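Side-chain contacts in diaminopropionate ammonia-lyase (PDB 4D9I), which breaks down both the L- and D-isomers of alpha,beta-diaminopropionate to pyruvate and ammonia, using one pyridoxal 5'-phosphate per subunit of a homodimer: residues I85-C90 against L95-L100; H104-I109 against A131-Q136. All coordinates share one frame; numbering follows the deposited sequence.

Both contacts lie near the edge of the fold, their centres about 24 Å and 26 Å from the centre of the chain, and each sets buried residues (Ala86 and Cys90; Leu105 and Leu134) beside an exposed one (Leu95; Lys106). Contact 1 joins helix 81-93 to the loop that follows it; contact 2 joins helix 102-106 to the end of helix 122-133. Leu105 ties them together: it packs on Leu134, while its CD2 lies 3.7 Å from Cys90 SG. Contact 1 buries 308 Å², with Ile97 and Cys90 at its centre, and has a backbone hydrogen bond; contact 2 buries 236 Å², sets a lysine against a glutamine, and has a water bridge with one weak leg.

Contact 1: residues I85-C90 against L95-L100; sequences IAQLLC and LDIETL
The flat amide of Gln87 has both methyl ends of Ile97 over a single face. Ile97 CD1 stands almost straight above the amide carbon, 3.8 Å from Gln87 CD. On the same side but displaced toward the outer end of the amide, Ile97 CG2 lies 3.7 Å from Gln87 NE2. The two side chains cross at about a right angle, and the contact is van der Waals packing of two methyls on the amide. What puts the amide there is the bend of the Gln87 chain at chi2 (-87°), which folds its end toward the loop. Replacing Gln87 with an alanine would probably strip the amide from under both methyls of Ile97, leaving CG2 the less restrained of the two. Ile97 CD1 also reaches the helix itself, 3.7 Å from Gln87 N and 3.8 Å from Ala86 CB.

One turn further along, Cys90 SG packs 3.7 Å from Ile97 CB, with Leu95 CB and a methyl of Leu100 more loosely beside it. The backbone pins the loop here: Leu95 N donates to Cys90 O over 2.7 Å, nearly straight at 178°. Within the loop, the carboxylate of Asp96 closes an Asx turn, its OD2 taking the N-H of Glu98 on the anti side, out of the carboxylate plane.

The loop is thus folded back on the helix it has just left. Phe35 of helix 26-36 touches both Ala86 and Ile97, Trp201 of helix 197-206 touches Gln87, and Leu105 of helix 102-106 packs on Ala86, Cys90, Leu95 and Leu100.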
loop_
_atom_site.group_PDB
_atom_site.type_symbol
_atom_site.label_atom_id
_atom_site.label_comp_id
_atom_site.label_asym_id
_atom_site.label_seq_id
_atom_site.Cartn_x
_atom_site.Cartn_y
_atom_site.Cartn_z
ATOM N N ILE B 85 12.323 14.002 -31.004
ATOM C CA ILE B 85 11.382 14.765 -31.818
ATOM C C ILE B 85 11.875 16.202 -32.073
ATOM O O ILE B 85 11.783 16.736 -33.201
ATOM C CB ILE B 85 9.958 14.664 -31.223
ATOM C CG1 ILE B 85 9.365 13.305 -31.636
ATOM C CG2 ILE B 85 9.067 15.785 -31.748
ATOM C CD1 ILE B 85 8.575 12.621 -30.553
ATOM N N ALA B 86 12.422 16.815 -31.031
ATOM C CA ALA B 86 12.989 18.154 -31.136
ATOM C C ALA B 86 14.237 18.139 -32.025
ATOM O O ALA B 86 14.418 19.029 -32.853
ATOM C CB ALA B 86 13.321 18.695 -29.744
ATOM N N GLN B 87 15.095 17.128 -31.854
ATOM C CA GLN B 87 16.261 16.960 -32.730
ATOM C C GLN B 87 15.857 16.852 -34.211
ATOM O O GLN B 87 16.457 17.490 -35.091
ATOM C CB GLN B 87 17.087 15.735 -32.321
ATOM C CG GLN B 87 17.784 15.826 -30.955
ATOM C CD GLN B 87 19.154 16.483 -31.026
ATOM O OE1 GLN B 87 19.918 16.468 -30.056
ATOM N NE2 GLN B 87 19.471 17.047 -32.157
ATOM N N LEU B 88 14.833 16.045 -34.483
ATOM C CA LEU B 88 14.349 15.849 -35.851
ATOM C C LEU B 88 13.762 17.135 -36.431
ATOM O O LEU B 88 14.002 17.459 -37.607
ATOM C CB LEU B 88 13.312 14.711 -35.912
ATOM C CG LEU B 88 13.765 13.242 -35.773
ATOM C CD1 LEU B 88 12.583 12.354 -35.375
ATOM C CD2 LEU B 88 14.424 12.715 -37.043
ATOM N N LEU B 89 13.004 17.872 -35.615
ATOM C CA LEU B 89 12.422 19.130 -36.070
ATOM C C LEU B 89 13.525 20.165 -36.351
ATOM O O LEU B 89 13.519 20.823 -37.410
ATOM C CB LEU B 89 11.376 19.666 -35.090
ATOM C CG LEU B 89 10.410 20.655 -35.752
ATOM C CD1 LEU B 89 9.561 19.943 -36.808
ATOM C CD2 LEU B 89 9.532 21.396 -34.750
ATOM N N CYS B 90 14.492 20.273 -35.442
ATOM C CA CYS B 90 15.622 21.185 -35.642
ATOM C C CYS B 90 16.411 20.862 -36.908
ATOM O O CYS B 90 16.809 21.767 -37.656
ATOM C CB CYS B 90 16.523 21.214 -34.414
ATOM S SG CYS B 90 15.747 22.121 -33.053
ATOM N N LEU B 95 17.800 24.274 -37.663
ATOM C CA LEU B 95 17.912 24.989 -36.409
ATOM C C LEU B 95 18.960 24.326 -35.535
ATOM O O LEU B 95 19.254 23.143 -35.711
ATOM C CB LEU B 95 16.564 24.981 -35.680
ATOM C CG LEU B 95 15.356 25.639 -36.357
ATOM C CD1 LEU B 95 14.096 25.338 -35.556
ATOM C CD2 LEU B 95 15.550 27.140 -36.510
ATOM N N ASP B 96 19.507 25.093 -34.593
ATOM C CA ASP B 96 20.454 24.581 -33.618
ATOM C C ASP B 96 19.734 24.369 -32.279
ATOM O O ASP B 96 19.449 25.335 -31.556
ATOM C CB ASP B 96 21.641 25.540 -33.463
ATOM C CG ASP B 96 22.729 25.000 -32.533
ATOM O OD1 ASP B 96 23.854 25.508 -32.593
ATOM O OD2 ASP B 96 22.484 24.074 -31.740
ATOM N N ILE B 97 19.452 23.102 -31.972
ATOM C CA ILE B 97 18.714 22.697 -30.766
ATOM C C ILE B 97 19.380 23.171 -29.460
ATOM O O ILE B 97 18.700 23.424 -28.472
ATOM C CB ILE B 97 18.492 21.160 -30.731
ATOM C CG1 ILE B 97 17.539 20.759 -29.583
ATOM C CG2 ILE B 97 19.823 20.412 -30.654
ATOM C CD1 ILE B 97 17.088 19.303 -29.629
ATOM N N GLU B 98 20.704 23.295 -29.479
ATOM C CA GLU B 98 21.483 23.690 -28.306
ATOM C C GLU B 98 21.339 25.164 -27.934
ATOM O O GLU B 98 21.582 25.543 -26.794
ATOM C CB GLU B 98 22.958 23.406 -28.556
ATOM C CG GLU B 98 23.301 21.936 -28.700
ATOM C CD GLU B 98 24.796 21.708 -28.677
ATOM O OE1 GLU B 98 25.500 22.495 -28.009
ATOM O OE2 GLU B 98 25.273 20.753 -29.329
ATOM N N THR B 99 20.973 26.001 -28.900
ATOM C CA THR B 99 20.937 27.437 -28.665
ATOM C C THR B 99 19.543 28.042 -28.813
ATOM O O THR B 99 19.405 29.203 -29.183
ATOM C CB THR B 99 21.914 28.184 -29.602
ATOM O OG1 THR B 99 21.564 27.917 -30.965
ATOM C CG2 THR B 99 23.340 27.734 -29.351
ATOM N N LEU B 100 18.507 27.264 -28.534
ATOM C CA LEU B 100 17.152 27.803 -28.572
ATOM C C LEU B 100 16.300 27.237 -27.441
ATOM O O LEU B 100 16.677 26.254 -26.805
ATOM C CB LEU B 100 16.504 27.575 -29.949
ATOM C CG LEU B 100 16.486 26.154 -30.524
ATOM C CD1 LEU B 100 15.600 25.213 -29.718
ATOM C CD2 LEU B 100 16.045 26.194 -31.981
#

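Contact 2: residues H104-I109 against A131-Q136; sequences HLKNAI and AQQLGQ
A Schellman motif ends helix 122-133, the helix of a beta-alpha-beta unit between parallel strands 114-118 and 137-142, and it is here that Gln133 and Leu134 meet Leu105 and Lys106. Gly135, at positive phi (68°), lets the chain turn so that Gln136 N bonds back to Ala131 O and Gly135 N to Gln132 O. Just before the turn, Lys106 and Gln133 lie side by side, pointing the same way. The bend of the lysine at chi3 (79°) brings its CE to 3.3 Å from Gln133 O and 3.2 Å from Gln133 NE2. The two side-chain nitrogens, both donors, are not bonded to each other; the contact is made by the lysine methylenes against the amide and backbone carbonyl of Gln133. Leu134 crosses Lys106 at about a right angle, its CD2 at 3.6 Å from Lys106 N and 3.9 Å from Leu105 CB.

Gln136 is held at both ends of its amide: OE1 is bonded to Met113 N, and NE2 donates to Leu134 O over 3.0 Å from above the carbonyl plane. A water links the two segments, donating to Ala108 O at 3.2 Å and taking a weak bond from Gln136 NE2.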
loop_
_atom_site.group_PDB
_atom_site.type_symbol
_atom_site.label_atom_id
_atom_site.label_comp_id
_atom_site.label_asym_id
_atom_site.label_seq_id
_atom_site.Cartn_x
_atom_site.Cartn_y
_atom_site.Cartn_z
ATOM N N HIS B 104 10.521 28.551 -28.281
ATOM C CA HIS B 104 10.897 28.990 -29.626
ATOM C C HIS B 104 10.586 27.916 -30.629
ATOM O O HIS B 104 10.101 28.210 -31.732
ATOM C CB HIS B 104 12.363 29.398 -29.707
ATOM C CG HIS B 104 12.650 30.766 -29.135
ATOM N ND1 HIS B 104 13.699 31.005 -28.326
ATOM C CD2 HIS B 104 11.975 31.979 -29.272
ATOM C CE1 HIS B 104 13.704 32.305 -27.970
ATOM N NE2 HIS B 104 12.645 32.899 -28.547
ATOM N N LEU B 105 10.847 26.663 -30.258
ATOM C CA LEU B 105 10.526 25.513 -31.112
ATOM C C LEU B 105 9.022 25.338 -31.310
ATOM O O LEU B 105 8.567 25.116 -32.436
ATOM C CB LEU B 105 11.127 24.209 -30.567
ATOM C CG LEU B 105 12.473 23.730 -31.111
ATOM C CD1 LEU B 105 12.863 22.398 -30.494
ATOM C CD2 LEU B 105 12.438 23.623 -32.630
ATOM N N LYS B 106 8.266 25.422 -30.210
ATOM C CA LYS B 106 6.802 25.329 -30.251
ATOM C C LYS B 106 6.214 26.210 -31.357
ATOM O O LYS B 106 5.374 25.761 -32.146
ATOM C CB LYS B 106 6.181 25.692 -28.897
ATOM C CG LYS B 106 6.420 24.660 -27.798
ATOM C CD LYS B 106 5.711 25.023 -26.495
ATOM C CE LYS B 106 4.232 24.679 -26.554
ATOM N NZ LYS B 106 3.454 25.317 -25.463
ATOM N N ASN B 107 6.694 27.451 -31.421
ATOM C CA ASN B 107 6.208 28.434 -32.376
ATOM C C ASN B 107 7.046 28.549 -33.644
ATOM O O ASN B 107 6.916 29.522 -34.381
ATOM C CB ASN B 107 6.105 29.800 -31.696
ATOM C CG ASN B 107 5.091 29.806 -30.572
ATOM O OD1 ASN B 107 3.915 29.507 -30.783
ATOM N ND2 ASN B 107 5.541 30.145 -29.371
ATOM N N ALA B 108 7.895 27.555 -33.901
ATOM C CA ALA B 108 8.691 27.545 -35.119
ATOM C C ALA B 108 7.789 27.417 -36.349
ATOM O O ALA B 108 6.678 26.880 -36.275
ATOM C CB ALA B 108 9.723 26.431 -35.094
ATOM N N ILE B 109 8.288 27.921 -37.469
ATOM C CA ILE B 109 7.557 27.935 -38.717
ATOM C C ILE B 109 8.219 26.998 -39.729
ATOM O O ILE B 109 9.428 27.058 -39.947
ATOM C CB ILE B 109 7.478 29.386 -39.256
ATOM C CG1 ILE B 109 6.139 30.016 -38.870
ATOM C CG2 ILE B 109 7.710 29.449 -40.758
ATOM C CD1 ILE B 109 6.021 31.462 -39.297
ATOM N N ALA B 131 4.864 15.822 -30.095
ATOM C CA ALA B 131 4.177 16.274 -31.296
ATOM C C ALA B 131 3.139 17.364 -30.987
ATOM O O ALA B 131 3.101 18.397 -31.680
ATOM C CB ALA B 131 3.530 15.106 -32.042
ATOM N N GLN B 132 2.300 17.134 -29.972
ATOM C CA GLN B 132 1.273 18.116 -29.569
ATOM C C GLN B 132 1.907 19.457 -29.191
ATOM O O GLN B 132 1.519 20.494 -29.707
ATOM C CB GLN B 132 0.384 17.595 -28.417
ATOM C CG GLN B 132 -0.902 18.413 -28.206
ATOM C CD GLN B 132 -1.684 18.023 -26.947
ATOM O OE1 GLN B 132 -1.132 17.479 -25.990
ATOM N NE2 GLN B 132 -2.976 18.325 -26.938
ATOM N N GLN B 133 2.891 19.419 -28.297
ATOM C CA GLN B 133 3.661 20.605 -27.912
ATOM C C GLN B 133 4.224 21.403 -29.100
ATOM O O GLN B 133 4.124 22.631 -29.143
ATOM C CB GLN B 133 4.810 20.191 -26.975
ATOM C CG GLN B 133 4.353 19.753 -25.593
ATOM C CD GLN B 133 3.686 20.868 -24.808
ATOM O OE1 GLN B 133 2.594 20.697 -24.269
ATOM N NE2 GLN B 133 4.341 22.019 -24.739
ATOM N N LEU B 134 4.823 20.703 -30.057
ATOM C CA LEU B 134 5.498 21.370 -31.165
ATOM C C LEU B 134 4.597 21.691 -32.364
ATOM O O LEU B 134 5.074 22.175 -33.406
ATOM C CB LEU B 134 6.739 20.571 -31.603
ATOM C CG LEU B 134 7.819 20.463 -30.522
ATOM C CD1 LEU B 134 9.077 19.814 -31.076
ATOM C CD2 LEU B 134 8.133 21.824 -29.901
ATOM N N GLY B 135 3.299 21.441 -32.222
ATOM C CA GLY B 135 2.348 21.712 -33.316
ATOM C C GLY B 135 2.525 20.814 -34.528
ATOM O O GLY B 135 2.216 21.203 -35.660
ATOM N N GLN B 136 3.030 19.606 -34.290
ATOM C CA GLN B 136 3.226 18.601 -35.341
ATOM C C GLN B 136 2.171 17.504 -35.181
ATOM O O GLN B 136 1.394 17.525 -34.230
ATOM C CB GLN B 136 4.641 17.997 -35.265
ATOM C CG GLN B 136 5.795 19.001 -35.254
ATOM C CD GLN B 136 5.754 19.980 -36.417
ATOM O OE1 GLN B 136 5.569 19.587 -37.573
ATOM N NE2 GLN B 136 5.933 21.272 -36.117
HETATM O O HOH W 1 5.996 24.167 -37.787
#